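PDB 6QXL: pyruvate kinase, which probably catalyses the last step of glycolysis, transferring the phosphoryl group of phosphoenolpyruvate to ADP to yield pyruvate and ATP. Local coordinates for residues R272-V277 against L391-R397; D114-C119 against R162-T168; Q264-I268 against A305-T310. Residues are numbered along the deposited sequence.

Interaction 1. Residues R272-V277 against L391-R397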
# COMPACT_ATOMS: atom_id res chain seq x y z
N ARG A 272 -14.78 -16.05 4.57
CA ARG A 272 -14.24 -15.33 5.72
C ARG A 272 -14.80 -13.91 5.80
O ARG A 272 -15.14 -13.43 6.88
CB ARG A 272 -12.71 -15.30 5.69
CG ARG A 272 -12.06 -16.66 5.84
CD ARG A 272 -10.57 -16.66 5.58
NE ARG A 272 -9.88 -15.78 6.50
CZ ARG A 272 -9.10 -14.75 6.18
NH1 ARG A 272 -8.80 -14.47 4.91
NH2 ARG A 272 -8.59 -14.01 7.16
N ARG A 273 -14.94 -13.24 4.67
CA ARG A 273 -15.48 -11.89 4.67
C ARG A 273 -16.90 -11.83 5.20
O ARG A 273 -17.25 -10.88 5.89
CB ARG A 273 -15.48 -11.30 3.29
CG ARG A 273 -14.13 -10.89 2.87
CD ARG A 273 -14.27 -10.14 1.58
NE ARG A 273 -12.94 -9.71 1.22
CZ ARG A 273 -12.55 -9.36 0.01
NH1 ARG A 273 -13.40 -9.41 -1.03
NH2 ARG A 273 -11.27 -9.04 -0.16
N ASN A 274 -17.69 -12.86 4.90
CA ASN A 274 -19.04 -12.95 5.43
C ASN A 274 -19.12 -13.67 6.78
O ASN A 274 -20.19 -14.09 7.19
CB ASN A 274 -19.96 -13.64 4.42
CG ASN A 274 -20.17 -12.81 3.19
OD1 ASN A 274 -21.00 -11.91 3.19
ND2 ASN A 274 -19.42 -13.12 2.14
N ASN A 275 -18.00 -13.81 7.47
CA ASN A 275 -17.96 -14.39 8.81
C ASN A 275 -18.49 -15.82 8.89
O ASN A 275 -19.18 -16.17 9.81
CB ASN A 275 -18.68 -13.46 9.80
CG ASN A 275 -18.02 -12.09 9.88
OD1 ASN A 275 -16.81 -11.98 9.93
ND2 ASN A 275 -18.81 -11.05 9.95
N LYS A 276 -18.12 -16.62 7.90
CA LYS A 276 -18.43 -18.04 7.87
C LYS A 276 -17.18 -18.89 7.94
O LYS A 276 -16.09 -18.43 7.62
CB LYS A 276 -19.19 -18.39 6.60
CG LYS A 276 -20.34 -17.46 6.31
CD LYS A 276 -21.32 -17.36 7.46
CE LYS A 276 -22.58 -16.64 7.01
NZ LYS A 276 -23.51 -16.60 8.16
N VAL A 277 -17.37 -20.14 8.32
CA VAL A 277 -16.29 -21.13 8.40
C VAL A 277 -16.12 -21.76 7.02
O VAL A 277 -17.10 -21.90 6.28
CB VAL A 277 -16.65 -22.21 9.43
CG1 VAL A 277 -15.51 -23.19 9.62
CG2 VAL A 277 -16.96 -21.57 10.76
N LEU A 391 -16.03 -17.07 16.65
CA LEU A 391 -16.14 -17.17 15.21
C LEU A 391 -15.59 -15.92 14.54
O LEU A 391 -14.78 -16.02 13.61
CB LEU A 391 -17.59 -17.40 14.79
CG LEU A 391 -17.87 -17.35 13.28
CD1 LEU A 391 -17.18 -18.47 12.56
CD2 LEU A 391 -19.34 -17.44 13.01
N ILE A 392 -15.99 -14.75 15.01
CA ILE A 392 -15.55 -13.49 14.44
C ILE A 392 -14.05 -13.31 14.70
O ILE A 392 -13.29 -13.00 13.79
CB ILE A 392 -16.32 -12.31 15.01
CG1 ILE A 392 -17.83 -12.48 14.82
CG2 ILE A 392 -15.85 -11.00 14.39
CD1 ILE A 392 -18.30 -12.72 13.41
N MET A 393 -13.61 -13.56 15.92
CA MET A 393 -12.18 -13.42 16.20
C MET A 393 -11.34 -14.22 15.19
O MET A 393 -10.34 -13.72 14.68
CB MET A 393 -11.84 -13.87 17.62
CG MET A 393 -12.47 -13.02 18.71
SD MET A 393 -11.95 -13.62 20.32
CE MET A 393 -12.67 -12.39 21.38
N SER A 394 -11.78 -15.43 14.88
CA SER A 394 -10.97 -16.35 14.09
C SER A 394 -11.03 -16.07 12.58
O SER A 394 -10.29 -16.69 11.83
CB SER A 394 -11.37 -17.78 14.40
OG SER A 394 -12.73 -18.01 14.10
N ARG A 395 -11.87 -15.13 12.15
CA ARG A 395 -11.80 -14.63 10.78
C ARG A 395 -10.57 -13.76 10.51
O ARG A 395 -10.27 -13.48 9.38
CB ARG A 395 -13.02 -13.80 10.41
CG ARG A 395 -14.39 -14.44 10.59
CD ARG A 395 -14.52 -15.80 9.98
NE ARG A 395 -13.90 -16.81 10.83
CZ ARG A 395 -13.58 -18.03 10.43
NH1 ARG A 395 -13.82 -18.42 9.18
NH2 ARG A 395 -12.99 -18.84 11.29
N ILE A 396 -9.87 -13.33 11.55
CA ILE A 396 -8.75 -12.41 11.40
C ILE A 396 -7.46 -13.19 11.49
O ILE A 396 -7.27 -13.99 12.40
CB ILE A 396 -8.80 -11.34 12.51
CG1 ILE A 396 -10.11 -10.56 12.45
CG2 ILE A 396 -7.64 -10.39 12.40
CD1 ILE A 396 -10.36 -9.91 11.12
N ARG A 397 -6.55 -12.94 10.56
CA ARG A 397 -5.28 -13.64 10.58
C ARG A 397 -4.56 -13.32 11.86
O ARG A 397 -4.45 -12.16 12.23
CB ARG A 397 -4.40 -13.25 9.41
CG ARG A 397 -4.85 -13.80 8.06
CD ARG A 397 -4.05 -13.14 6.93
NE ARG A 397 -3.55 -14.14 5.98
CZ ARG A 397 -4.20 -14.55 4.92
NH1 ARG A 397 -5.39 -14.05 4.59
NH2 ARG A 397 -3.67 -15.49 4.17
O HOH W 1 -10.01 -17.11 8.96
O HOH W 2 -7.10 -11.16 8.10
O HOH W 3 -6.75 -11.95 5.20

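Interaction 2. Residues D114-C119 against R162-T168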
# COMPACT_ATOMS: atom_id res chain seq x y z
N ASP A 114 -34.90 -37.61 -16.06
CA ASP A 114 -34.36 -36.34 -16.55
C ASP A 114 -32.85 -36.29 -16.97
O ASP A 114 -32.57 -35.54 -17.87
CB ASP A 114 -34.49 -35.20 -15.58
CG ASP A 114 -35.94 -34.91 -15.13
OD1 ASP A 114 -36.82 -34.89 -16.01
OD2 ASP A 114 -36.16 -34.69 -13.93
N LEU A 115 -32.12 -37.35 -16.65
CA LEU A 115 -30.75 -37.47 -17.19
C LEU A 115 -30.77 -37.46 -18.74
O LEU A 115 -30.00 -36.73 -19.38
CB LEU A 115 -30.08 -38.74 -16.74
CG LEU A 115 -28.63 -38.88 -17.22
CD1 LEU A 115 -27.67 -37.81 -16.66
CD2 LEU A 115 -28.03 -40.22 -16.80
N VAL A 116 -31.63 -38.25 -19.30
CA VAL A 116 -31.72 -38.39 -20.74
C VAL A 116 -32.34 -37.17 -21.41
O VAL A 116 -31.99 -36.84 -22.56
CB VAL A 116 -32.53 -39.67 -21.12
CG1 VAL A 116 -32.85 -39.78 -22.60
CG2 VAL A 116 -31.85 -40.93 -20.65
N LYS A 117 -33.21 -36.48 -20.68
CA LYS A 117 -33.85 -35.29 -21.19
C LYS A 117 -32.90 -34.10 -21.25
O LYS A 117 -32.90 -33.34 -22.21
CB LYS A 117 -35.08 -34.93 -20.32
CG LYS A 117 -36.22 -35.97 -20.57
CD LYS A 117 -37.57 -35.65 -20.00
CE LYS A 117 -38.34 -36.95 -19.71
NZ LYS A 117 -39.79 -36.78 -19.43
N ASP A 118 -32.05 -33.97 -20.26
CA ASP A 118 -31.14 -32.84 -20.13
C ASP A 118 -29.88 -32.99 -20.97
O ASP A 118 -29.32 -32.00 -21.43
CB ASP A 118 -30.69 -32.68 -18.69
CG ASP A 118 -31.88 -32.36 -17.73
OD1 ASP A 118 -33.03 -32.02 -18.27
OD2 ASP A 118 -31.63 -32.52 -16.49
N CYS A 119 -29.50 -34.23 -21.37
CA CYS A 119 -28.38 -34.44 -22.21
C CYS A 119 -28.66 -34.39 -23.73
O CYS A 119 -29.78 -34.66 -24.13
CB CYS A 119 -27.64 -35.66 -21.86
SG CYS A 119 -26.93 -35.57 -20.24
N ARG A 162 -22.45 -34.54 -15.73
CA ARG A 162 -22.12 -33.92 -16.97
C ARG A 162 -21.06 -32.83 -16.80
O ARG A 162 -21.20 -31.96 -15.95
CB ARG A 162 -23.36 -33.36 -17.58
CG ARG A 162 -23.16 -32.88 -19.03
CD ARG A 162 -24.29 -32.49 -19.81
NE ARG A 162 -24.95 -31.34 -19.26
CZ ARG A 162 -26.00 -30.77 -19.76
NH1 ARG A 162 -26.50 -31.13 -20.99
NH2 ARG A 162 -26.63 -29.81 -19.05
N ARG A 163 -20.06 -32.87 -17.69
CA ARG A 163 -19.06 -31.84 -17.74
C ARG A 163 -19.83 -30.52 -18.08
O ARG A 163 -20.51 -30.42 -19.06
CB ARG A 163 -18.03 -32.13 -18.81
CG ARG A 163 -16.91 -31.11 -18.95
CD ARG A 163 -15.79 -31.78 -19.71
NE ARG A 163 -14.83 -32.35 -18.77
CZ ARG A 163 -14.03 -33.42 -19.00
NH1 ARG A 163 -13.94 -33.95 -20.20
NH2 ARG A 163 -13.23 -33.84 -18.05
N GLY A 164 -19.66 -29.52 -17.24
CA GLY A 164 -20.31 -28.28 -17.35
C GLY A 164 -21.49 -28.12 -16.41
O GLY A 164 -22.03 -27.02 -16.35
N GLY A 165 -21.99 -29.23 -15.82
CA GLY A 165 -23.14 -29.20 -14.99
C GLY A 165 -24.43 -29.00 -15.75
O GLY A 165 -24.59 -29.53 -16.84
N GLY A 166 -25.37 -28.29 -15.13
CA GLY A 166 -26.63 -27.92 -15.74
C GLY A 166 -27.72 -28.98 -15.76
O GLY A 166 -28.66 -28.86 -16.51
N LEU A 167 -27.56 -30.03 -14.97
CA LEU A 167 -28.57 -31.08 -14.90
C LEU A 167 -29.66 -30.68 -13.95
O LEU A 167 -29.39 -30.17 -12.90
CB LEU A 167 -27.96 -32.40 -14.48
CG LEU A 167 -26.85 -32.95 -15.37
CD1 LEU A 167 -26.49 -34.33 -14.90
CD2 LEU A 167 -27.36 -33.03 -16.84
N THR A 168 -30.89 -30.92 -14.31
CA THR A 168 -32.03 -30.79 -13.44
C THR A 168 -31.97 -31.77 -12.27
O THR A 168 -31.56 -32.90 -12.47
CB THR A 168 -33.30 -31.10 -14.27
OG1 THR A 168 -33.43 -30.07 -15.25
CG2 THR A 168 -34.55 -31.26 -13.39
O HOH W 4 -30.96 -34.62 -14.55

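Interaction 3. Residues Q264-I268 against A305-T310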
# COMPACT_ATOMS: atom_id res chain seq x y z
N GLN A 264 -11.16 -21.89 -5.52
CA GLN A 264 -10.85 -22.25 -4.16
C GLN A 264 -10.49 -21.01 -3.35
O GLN A 264 -11.01 -20.79 -2.26
CB GLN A 264 -9.71 -23.27 -4.07
CG GLN A 264 -9.36 -23.65 -2.64
CD GLN A 264 -8.21 -24.63 -2.55
OE1 GLN A 264 -8.23 -25.69 -3.14
NE2 GLN A 264 -7.20 -24.30 -1.76
N LYS A 265 -9.64 -20.16 -3.92
CA LYS A 265 -9.21 -18.97 -3.23
C LYS A 265 -10.35 -17.98 -3.04
O LYS A 265 -10.46 -17.37 -1.95
CB LYS A 265 -8.01 -18.33 -3.92
CG LYS A 265 -6.70 -19.04 -3.58
CD LYS A 265 -5.65 -18.92 -4.65
CE LYS A 265 -4.20 -19.11 -4.13
NZ LYS A 265 -3.88 -20.52 -3.71
N LYS A 266 -11.21 -17.84 -4.04
CA LYS A 266 -12.33 -16.94 -3.92
C LYS A 266 -13.30 -17.39 -2.85
O LYS A 266 -13.70 -16.61 -1.99
CB LYS A 266 -13.04 -16.77 -5.28
CG LYS A 266 -14.17 -15.73 -5.25
CD LYS A 266 -14.18 -14.72 -6.46
CE LYS A 266 -14.77 -15.21 -7.76
NZ LYS A 266 -14.92 -13.99 -8.57
N ILE A 267 -13.64 -18.68 -2.87
CA ILE A 267 -14.60 -19.21 -1.91
C ILE A 267 -14.10 -18.98 -0.47
O ILE A 267 -14.84 -18.51 0.38
CB ILE A 267 -14.86 -20.70 -2.15
CG1 ILE A 267 -15.57 -20.93 -3.47
CG2 ILE A 267 -15.69 -21.27 -1.01
CD1 ILE A 267 -15.46 -22.35 -3.98
N ILE A 268 -12.84 -19.30 -0.21
CA ILE A 268 -12.30 -19.15 1.13
C ILE A 268 -12.38 -17.70 1.56
O ILE A 268 -12.86 -17.39 2.65
CB ILE A 268 -10.85 -19.66 1.19
CG1 ILE A 268 -10.84 -21.17 1.07
CG2 ILE A 268 -10.18 -19.22 2.48
CD1 ILE A 268 -9.48 -21.75 0.75
N ALA A 305 -3.52 -24.59 1.02
CA ALA A 305 -4.85 -24.35 1.61
C ALA A 305 -4.72 -23.63 2.95
O ALA A 305 -5.50 -22.74 3.26
CB ALA A 305 -5.64 -25.64 1.76
N VAL A 306 -3.70 -23.98 3.72
CA VAL A 306 -3.45 -23.32 4.98
C VAL A 306 -3.07 -21.86 4.76
O VAL A 306 -3.56 -20.97 5.48
CB VAL A 306 -2.37 -24.06 5.79
CG1 VAL A 306 -1.99 -23.28 7.03
CG2 VAL A 306 -2.88 -25.46 6.18
N LEU A 307 -2.24 -21.58 3.77
CA LEU A 307 -1.88 -20.20 3.46
C LEU A 307 -3.05 -19.42 2.86
O LEU A 307 -3.17 -18.23 3.12
CB LEU A 307 -0.69 -20.14 2.55
CG LEU A 307 0.59 -20.80 3.06
CD1 LEU A 307 1.70 -20.69 2.05
CD2 LEU A 307 1.06 -20.28 4.40
N ASP A 308 -3.95 -20.09 2.13
CA ASP A 308 -5.20 -19.43 1.71
C ASP A 308 -6.10 -19.07 2.91
O ASP A 308 -7.10 -18.38 2.75
CB ASP A 308 -6.03 -20.31 0.75
CG ASP A 308 -5.29 -20.72 -0.54
OD1 ASP A 308 -4.48 -19.90 -1.06
OD2 ASP A 308 -5.50 -21.87 -1.03
N TYR A 309 -5.74 -19.57 4.11
CA TYR A 309 -6.48 -19.32 5.35
C TYR A 309 -7.83 -20.06 5.42
O TYR A 309 -8.83 -19.53 5.90
CB TYR A 309 -6.62 -17.81 5.69
CG TYR A 309 -6.12 -17.54 7.08
CD1 TYR A 309 -4.74 -17.52 7.35
CD2 TYR A 309 -7.01 -17.41 8.16
CE1 TYR A 309 -4.27 -17.31 8.63
CE2 TYR A 309 -6.53 -17.20 9.45
CZ TYR A 309 -5.16 -17.16 9.67
OH TYR A 309 -4.68 -16.98 10.94
N THR A 310 -7.82 -21.30 4.98
CA THR A 310 -8.93 -22.20 5.21
C THR A 310 -9.03 -22.49 6.71
O THR A 310 -8.03 -22.47 7.43
CB THR A 310 -8.74 -23.52 4.41
OG1 THR A 310 -9.99 -24.21 4.28
CG2 THR A 310 -7.71 -24.44 5.04
O HOH W 5 -5.17 -23.36 -3.75

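Interaction 1. Residues R272-V277 against L391-R397
Two arginines from different domains come close as like charges here, R272 NH1 3.5 Å from R397 NH1, and a water accepts from both, 3.3 Å from R272 NH1 and 2.6 Å from R397 NH1, an arrangement consistent with easing their repulsion. The contact joins the TIM barrel to the C-terminal alpha/beta domain: helix 260-273 closes in a Schellman motif, with N275 at positive phi as its C-prime residue, and this terminus meets residues 391-397, the first of which belong to helix 388-394. Arginines reach across in both directions to main-chain carbonyls, R272 NH2 to R395 O and R395 NH1 to K276 O, both 2.8 Å but weak because the angles are poor. R395 is held more firmly on its own side, where NE donates to L391 O (3.0 Å) and NH2 to S394 OG (2.9 Å), and it also forms a salt bridge with D311 of the barrel. R397 NE is engaged by T344 O. Apolar groups seal the side of the contact near the barrel strand 277-281, V277 CG2 lying 3.6 Å from L391 CD1, while the methyl I392 CD1 sits 3.6 Å from N275 CG. A second water bridges the segments, accepting from R272 NE at 2.8 Å and donating to S394 O at 2.9 Å.

Interaction 2. Residues D114-C119 against R162-T168
The last turn of helix 113-118 lies beside an irregular chain that leaves strand 159-162, with CA atoms 6.1 Å apart at D118 and L167 and 6.8 Å apart at D114 and T168. That chain first makes a type II beta turn from R162 to G165, closed by G165 N to R162 O at 2.8 Å, and runs through three glycines, all at positive phi. At G164 a side chain would collide with the carbonyl before it. D118 is the hub of the contact: its OD2 accepts from T168 N at 2.8 Å and, through a water 2.9 Å away that also donates to T168 O at 2.8 Å, holds the same residue a second time. R162 folds back over its own turn, NE and NH2 each 3.0 Å from G165 O, while NH1 forms a salt bridge with D123 and comes within 3.0 Å of D118 O. L167 packs against the helix, CD1 4.1 Å from L115 CD1 and CD2 4.3 Å from C119 SG, with CD2 also 3.8 Å from D118 CB. The arrangement belongs to the B domain of pyruvate kinases, the small beta-rich insertion after the third barrel strand that caps the active site; residues 162-168 are part of its return path into the TIM barrel.

Interaction 3. Residues Q264-I268 against A305-T310
Helix 296-307 approaches the neighbouring barrel helix 260-273 with A305, whose CB lies 4.1 Å from Q264 NE2. L307 turns to the subunit interface, where it packs on V261 of a second subunit. D308 makes the main polar contact: OD1 forms a salt bridge with K265 NZ at 2.8 Å, OD2 takes a weak hydrogen bond from Q264 NE2 at 3.1 Å, and its carbonyl O is 3.2 Å from I268 CG2. Q264 is bonded through OE1 to R248 as well. Y309, at positive phi, forms a Schellman motif with Y309 N to V306 O (2.9 Å) and T310 N to A305 O (3.2 Å); its ring leads away, and OH bonds to S398. T310 closes the contact, its CB 4.1 Å from I268 CD1, while OG1 is hydrogen-bonded to OG1 of T280 in barrel strand 277-281. I268 CD1 also packs 3.7 Å from D308 CB. K265 NZ bonds in addition to N304 of the second subunit, so one lysine ties the helix pair together and to the subunit interface.

Interactions 1 and 3 form one continuous region, their centres 12 Å apart and both using helix 260-273: R272 CD lies 3.4 Å from Y309 O, and R397 NH2 3.0 Å from L307 O. Interaction 3 thus joins two barrel helices beside the site where interaction 1 docks the C-terminal domain, whose bound glucose-6-phosphate is about 8 Å from the side chain of L391. Interaction 2 stands apart in the B domain, its centre 36 Å from interaction 1 and 30 Å from interaction 3. The magnesium held by E223 and D250 is about 13 Å from the L167 side chain and about 14 Å from that of Q264, which is about 10 Å from a bound malonate.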